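Local structure of Lin2722 protein (Listeria innocua, 3DS8) at residues L172-A178 with A207-D213; G100-L106 with V128-F134. The protein is of unknown function but belongs to the alpha/beta hydrolase clan and carries a probable Ser-His-Asp catalytic triad, consistent with hydrolase activity. All blocks are in the same frame, centred on the assembly; numbering follows the deposited sequence.

In the fold
Both contacts lie in one mixed beta-sheet of the alpha/beta hydrolase fold, with their centres about 12 Å apart. Along the chain they come in series: interaction 2 closes before interaction 1 opens. Interaction 2 joins strand 95-101 and the start of helix 103-114 to the end of strand 123-130, while interaction 1 pairs strands 173-180 and 209-216. Strands 123-130 and 173-180 are neighbours, so the contacts meet directly: Leu175 O is 2.9 Å from Ala129 N, and Ile177 CG2 packs 4.0 Å from Ile130 CG2. The parallel strands thus run without a break from the probable nucleophile elbow at Ser102 to strand 209-216, and helix 229-240 touches side chains of both contacts.

Interaction 1. Residues L172-A178 with A207-D213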
loop_
_atom_site.group_PDB
_atom_site.type_symbol
_atom_site.label_atom_id
_atom_site.label_comp_id
_atom_site.label_asym_id
_atom_site.label_seq_id
_atom_site.Cartn_x
_atom_site.Cartn_y
_atom_site.Cartn_z
ATOM N N LEU A 172 -0.218 -0.414 13.345
ATOM C CA LEU A 172 -0.261 -0.604 11.881
ATOM C C LEU A 172 -1.057 -1.874 11.539
ATOM O O LEU A 172 -0.934 -2.893 12.204
ATOM C CB LEU A 172 1.117 -0.694 11.271
ATOM C CG LEU A 172 1.217 -0.609 9.727
ATOM C CD1 LEU A 172 0.914 0.781 9.244
ATOM C CD2 LEU A 172 2.563 -1.109 9.173
ATOM N N GLU A 173 -1.845 -1.806 10.479
ATOM C CA GLU A 173 -2.606 -2.974 10.000
ATOM C C GLU A 173 -2.298 -3.104 8.509
ATOM O O GLU A 173 -2.444 -2.154 7.760
ATOM C CB GLU A 173 -4.115 -2.776 10.221
ATOM C CG GLU A 173 -4.494 -2.611 11.675
ATOM C CD GLU A 173 -5.972 -2.381 11.915
ATOM O OE1 GLU A 173 -6.671 -2.150 10.919
ATOM O OE2 GLU A 173 -6.449 -2.516 13.094
ATOM N N VAL A 174 -1.838 -4.274 8.112
ATOM C CA VAL A 174 -1.285 -4.480 6.778
ATOM C C VAL A 174 -2.049 -5.557 6.057
ATOM O O VAL A 174 -2.274 -6.644 6.614
ATOM C CB VAL A 174 0.228 -4.827 6.835
ATOM C CG1 VAL A 174 0.732 -5.165 5.454
ATOM C CG2 VAL A 174 1.028 -3.697 7.442
ATOM N N LEU A 175 -2.452 -5.268 4.821
ATOM C CA LEU A 175 -3.066 -6.247 3.939
ATOM C C LEU A 175 -2.200 -6.342 2.700
ATOM O O LEU A 175 -1.943 -5.325 2.005
ATOM C CB LEU A 175 -4.492 -5.816 3.517
ATOM C CG LEU A 175 -5.137 -6.614 2.386
ATOM C CD1 LEU A 175 -5.304 -8.071 2.791
ATOM C CD2 LEU A 175 -6.521 -5.924 2.002
ATOM N N ALA A 176 -1.687 -7.551 2.428
ATOM C CA ALA A 176 -0.891 -7.812 1.247
ATOM C C ALA A 176 -1.711 -8.651 0.275
ATOM O O ALA A 176 -2.094 -9.807 0.550
ATOM C CB ALA A 176 0.426 -8.563 1.595
ATOM N N ILE A 177 -2.007 -8.039 -0.862
ATOM C CA ILE A 177 -2.694 -8.668 -1.959
ATOM C C ILE A 177 -1.736 -9.095 -3.036
ATOM O O ILE A 177 -0.862 -8.291 -3.477
ATOM C CB ILE A 177 -3.754 -7.704 -2.531
ATOM C CG1 ILE A 177 -4.909 -7.526 -1.530
ATOM C CG2 ILE A 177 -4.264 -8.201 -3.908
ATOM C CD1 ILE A 177 -5.917 -6.452 -1.940
ATOM N N ALA A 178 -1.804 -10.365 -3.419
ATOM C CA ALA A 178 -0.884 -10.913 -4.392
ATOM C C ALA A 178 -1.631 -11.646 -5.483
ATOM O O ALA A 178 -2.667 -12.267 -5.226
ATOM C CB ALA A 178 0.103 -11.870 -3.744
ATOM N N ALA A 207 3.503 -5.217 13.266
ATOM C CA ALA A 207 2.193 -4.625 13.025
ATOM C C ALA A 207 1.158 -5.280 13.915
ATOM O O ALA A 207 1.331 -6.450 14.328
ATOM C CB ALA A 207 1.832 -4.838 11.583
ATOM N N LYS A 208 0.070 -4.562 14.191
ATOM C CA LYS A 208 -1.055 -5.128 14.912
ATOM C C LYS A 208 -1.736 -6.234 14.086
ATOM O O LYS A 208 -2.082 -7.287 14.619
ATOM C CB LYS A 208 -2.068 -4.055 15.284
ATOM C CG LYS A 208 -3.217 -4.600 16.065
ATOM C CD LYS A 208 -4.052 -3.532 16.617
ATOM C CE LYS A 208 -4.857 -2.838 15.552
ATOM N NZ LYS A 208 -5.782 -1.812 16.155
ATOM N N ALA A 209 -1.895 -6.004 12.794
ATOM C CA ALA A 209 -2.568 -6.949 11.933
ATOM C C ALA A 209 -1.767 -7.132 10.665
ATOM O O ALA A 209 -1.178 -6.193 10.128
ATOM C CB ALA A 209 -3.975 -6.473 11.591
ATOM N N TYR A 210 -1.734 -8.363 10.189
ATOM C CA TYR A 210 -1.136 -8.673 8.914
ATOM C C TYR A 210 -1.977 -9.746 8.272
ATOM O O TYR A 210 -2.117 -10.810 8.835
ATOM C CB TYR A 210 0.296 -9.197 9.061
ATOM C CG TYR A 210 0.856 -9.660 7.749
ATOM C CD1 TYR A 210 1.122 -8.751 6.724
ATOM C CD2 TYR A 210 1.078 -11.035 7.489
ATOM C CE1 TYR A 210 1.579 -9.195 5.467
ATOM C CE2 TYR A 210 1.597 -11.464 6.259
ATOM C CZ TYR A 210 1.829 -10.519 5.243
ATOM O OH TYR A 210 2.332 -10.949 4.024
ATOM N N ILE A 211 -2.550 -9.437 7.117
ATOM C CA ILE A 211 -3.442 -10.333 6.380
ATOM C C ILE A 211 -2.966 -10.478 4.945
ATOM O O ILE A 211 -2.597 -9.483 4.319
ATOM C CB ILE A 211 -4.885 -9.768 6.395
ATOM C CG1 ILE A 211 -5.371 -9.559 7.848
ATOM C CG2 ILE A 211 -5.819 -10.668 5.571
ATOM C CD1 ILE A 211 -6.878 -9.196 7.975
ATOM N N GLU A 212 -2.933 -11.717 4.433
ATOM C CA GLU A 212 -2.590 -11.973 3.044
ATOM C C GLU A 212 -3.838 -12.374 2.265
ATOM O O GLU A 212 -4.742 -13.067 2.822
ATOM C CB GLU A 212 -1.578 -13.135 2.985
ATOM C CG GLU A 212 -0.254 -12.786 3.650
ATOM C CD GLU A 212 0.783 -13.878 3.590
ATOM O OE1 GLU A 212 0.436 -15.047 3.374
ATOM O OE2 GLU A 212 1.993 -13.537 3.753
ATOM N N ASP A 213 -3.884 -12.056 0.972
ATOM C CA ASP A 213 -4.983 -12.515 0.091
ATOM C C ASP A 213 -4.352 -12.787 -1.262
ATOM O O ASP A 213 -3.719 -11.900 -1.832
ATOM C CB ASP A 213 -6.034 -11.392 -0.084
ATOM C CG ASP A 213 -6.910 -11.504 -1.431
ATOM O OD1 ASP A 213 -7.870 -12.250 -1.319
ATOM O OD2 ASP A 213 -6.654 -10.848 -2.571
#
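Val174 CG1, anti to the backbone N (chi1 174°), is directed to the rim of the Tyr210 ring, where it lies near the ring plane 3.8 Å from CD1. Tyr210 has the same first torsion, which carries its ring along the strand until CE1 is 4.1 Å from Ala176 CB. The phenol oxygen then donates to Glu212 OE2 at 2.6 Å, using that oxygen's anti lone pair; a second bond to Thr199 and the salt bridge of Glu212 OE1 with Arg200 fix this polar end. The strands that carry them, 173-178 and 209-213, run parallel at 10°, adjacent strands of the alpha/beta hydrolase sheet joined by a crossover containing helix 193-196. Their backbone bonds zigzag between the strands, as from Ile211 N to Val174 O and from Ala176 N to Ile211 O, both 2.9 Å. On the opposite sheet face, Leu175 CD1 rests 3.8 Å from Ile211 CG2, while Ile177 and Asp213 lie side by side. At the strand starts, Lys208, bent at chi3 (72°), forms a salt bridge from NZ to Glu173 OE2 at 3.2 Å, although its CE lies closer to that oxygen. Stronger partners lie elsewhere: Lys126 for Glu173 OE1, Thr244 O for Lys208 NZ.

Interaction 2. Residues G100-L106 with V128-F134; sequences GHSNGGL and VAIGSPF. With SO4 (sulfate ion), chain B.
Gly100 and His101 run parallel to Ala129 and Ile130, joined by bonds from Gly100 N to Val128 O (2.8 Å) and from Ile130 N to Gly100 O, before the chain turns sharply at Ser102, whose phi/psi of 54/-116° is strained. This strand-turn-helix, with Gly100, Ser102 and Gly104 in a GxSxG pattern, fits the nucleophile elbow of alpha/beta hydrolases, and Ser102 is the probable nucleophile of a triad with His222 and Asp188. Ile130 O grips the turn twice: Ser102 N donates to it, tilted from the carbonyl plane, and His101 ND1 adds a weak bond from the ring edge. Ser132 OG, beside its backbone N (chi1 -64°), reaches back across the turn and donates to Ser102 O over 2.8 Å, in the carbonyl plane and on a lone pair. The same hydroxyl lies against Gly105 CA, a close approach made possible by the absence of a side chain there. Farther along the helix, the two branches of Leu106 divide their work: CD1 meets Pro133 CD, the side chains crossing at about a right angle, while CD2 reaches Phe134 CD1 at 3.5 Å. Pro133 centres an inverse gamma turn closed by Phe134 N bonding to Ser132 O, and helix 156-163 packs against both Leu106 and Phe134. A sulfate, probably from the crystallisation liquor, sits at the elbow, hydrogen-bonded to Ser12 OG and His222 NE2; its O3 also accepts a hydrogen bond from Asn103 N at 2.9 Å.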
loop_
_atom_site.group_PDB
_atom_site.type_symbol
_atom_site.label_atom_id
_atom_site.label_comp_id
_atom_site.label_asym_id
_atom_site.label_seq_id
_atom_site.Cartn_x
_atom_site.Cartn_y
_atom_site.Cartn_z
ATOM N N GLY A 100 -1.622 1.160 -1.982
ATOM C CA GLY A 100 -0.629 1.345 -3.021
ATOM C C GLY A 100 -0.517 0.184 -3.995
ATOM O O GLY A 100 -0.424 -0.972 -3.575
ATOM N N HIS A 101 -0.612 0.460 -5.282
ATOM C CA HIS A 101 -0.409 -0.567 -6.295
ATOM C C HIS A 101 1.090 -0.674 -6.539
ATOM O O HIS A 101 1.736 0.338 -6.852
ATOM C CB HIS A 101 -1.161 -0.146 -7.549
ATOM C CG HIS A 101 -1.025 -1.061 -8.720
ATOM N ND1 HIS A 101 -0.976 -2.441 -8.630
ATOM C CD2 HIS A 101 -0.972 -0.766 -10.046
ATOM C CE1 HIS A 101 -0.876 -2.942 -9.855
ATOM N NE2 HIS A 101 -0.876 -1.951 -10.727
ATOM N N SER A 102 1.609 -1.885 -6.423
ATOM C CA SER A 102 2.974 -2.238 -6.790
ATOM C C SER A 102 4.012 -1.338 -6.109
ATOM O O SER A 102 4.085 -1.341 -4.890
ATOM C CB SER A 102 3.107 -2.349 -8.322
ATOM O OG SER A 102 4.300 -3.103 -8.607
ATOM N N ASN A 103 4.789 -0.550 -6.867
ATOM C CA ASN A 103 5.740 0.400 -6.262
ATOM C C ASN A 103 5.114 1.306 -5.202
ATOM O O ASN A 103 5.772 1.703 -4.227
ATOM C CB ASN A 103 6.424 1.264 -7.353
ATOM C CG ASN A 103 7.780 1.788 -6.925
ATOM O OD1 ASN A 103 8.635 0.988 -6.510
ATOM N ND2 ASN A 103 8.020 3.130 -7.043
ATOM N N GLY A 104 3.856 1.643 -5.390
ATOM C CA GLY A 104 3.130 2.477 -4.408
ATOM C C GLY A 104 2.999 1.854 -3.062
ATOM O O GLY A 104 3.099 2.539 -2.024
ATOM N N GLY A 105 2.748 0.550 -3.041
ATOM C CA GLY A 105 2.776 -0.203 -1.765
ATOM C C GLY A 105 4.143 -0.249 -1.101
ATOM O O GLY A 105 4.236 -0.174 0.128
ATOM N N LEU A 106 5.219 -0.311 -1.888
ATOM C CA LEU A 106 6.577 -0.240 -1.351
ATOM C C LEU A 106 6.877 1.136 -0.728
ATOM O O LEU A 106 7.465 1.225 0.323
ATOM C CB LEU A 106 7.624 -0.599 -2.388
ATOM C CG LEU A 106 7.513 -1.972 -3.067
ATOM C CD1 LEU A 106 8.583 -2.158 -4.142
ATOM C CD2 LEU A 106 7.542 -3.035 -1.970
ATOM N N VAL A 128 -2.562 -1.077 2.608
ATOM C CA VAL A 128 -2.877 -2.098 1.611
ATOM C C VAL A 128 -1.877 -2.040 0.460
ATOM O O VAL A 128 -1.652 -0.985 -0.181
ATOM C CB VAL A 128 -4.324 -1.945 1.056
ATOM C CG1 VAL A 128 -4.640 -3.061 0.021
ATOM C CG2 VAL A 128 -5.374 -1.954 2.172
ATOM N N ALA A 129 -1.176 -3.166 0.259
ATOM C CA ALA A 129 -0.163 -3.281 -0.801
ATOM C C ALA A 129 -0.645 -4.299 -1.837
ATOM O O ALA A 129 -0.907 -5.436 -1.476
ATOM C CB ALA A 129 1.198 -3.718 -0.189
ATOM N N ILE A 130 -0.796 -3.870 -3.094
ATOM C CA ILE A 130 -1.418 -4.700 -4.130
ATOM C C ILE A 130 -0.328 -5.022 -5.162
ATOM O O ILE A 130 0.088 -4.143 -5.932
ATOM C CB ILE A 130 -2.636 -3.992 -4.776
ATOM C CG1 ILE A 130 -3.645 -3.573 -3.698
ATOM C CG2 ILE A 130 -3.268 -4.885 -5.830
ATOM C CD1 ILE A 130 -4.827 -2.817 -4.247
ATOM N N GLY A 131 0.136 -6.280 -5.150
ATOM C CA GLY A 131 1.190 -6.753 -6.059
ATOM C C GLY A 131 2.528 -6.039 -5.884
ATOM O O GLY A 131 3.228 -5.764 -6.860
ATOM N N SER A 132 2.910 -5.757 -4.640
ATOM C CA SER A 132 4.095 -4.949 -4.380
ATOM C C SER A 132 5.294 -5.879 -4.301
ATOM O O SER A 132 5.244 -6.841 -3.534
ATOM C CB SER A 132 3.973 -4.146 -3.082
ATOM O OG SER A 132 2.912 -3.169 -3.147
ATOM N N PRO A 133 6.359 -5.589 -5.060
ATOM C CA PRO A 133 7.484 -6.532 -5.049
ATOM C C PRO A 133 8.450 -6.276 -3.881
ATOM O O PRO A 133 9.554 -5.722 -4.040
ATOM C CB PRO A 133 8.107 -6.291 -6.419
ATOM C CG PRO A 133 7.835 -4.847 -6.693
ATOM C CD PRO A 133 6.549 -4.529 -6.076
ATOM N N PHE A 134 8.040 -6.701 -2.692
ATOM C CA PHE A 134 8.862 -6.564 -1.494
ATOM C C PHE A 134 10.264 -7.150 -1.609
ATOM O O PHE A 134 11.201 -6.585 -1.079
ATOM C CB PHE A 134 8.141 -7.106 -0.253
ATOM C CG PHE A 134 6.867 -6.369 0.054
ATOM C CD1 PHE A 134 6.914 -5.152 0.722
ATOM C CD2 PHE A 134 5.643 -6.926 -0.262
ATOM C CE1 PHE A 134 5.772 -4.453 0.970
ATOM C CE2 PHE A 134 4.493 -6.212 -0.053
ATOM C CZ PHE A 134 4.576 -4.983 0.640
HETATM S S SO4 B . 5.992 -1.569 -10.257
HETATM O O1 SO4 B . 6.410 -2.504 -9.189
HETATM O O2 SO4 B . 5.085 -2.214 -11.188
HETATM O O3 SO4 B . 5.272 -0.419 -9.695
HETATM O O4 SO4 B . 7.225 -1.131 -10.976
#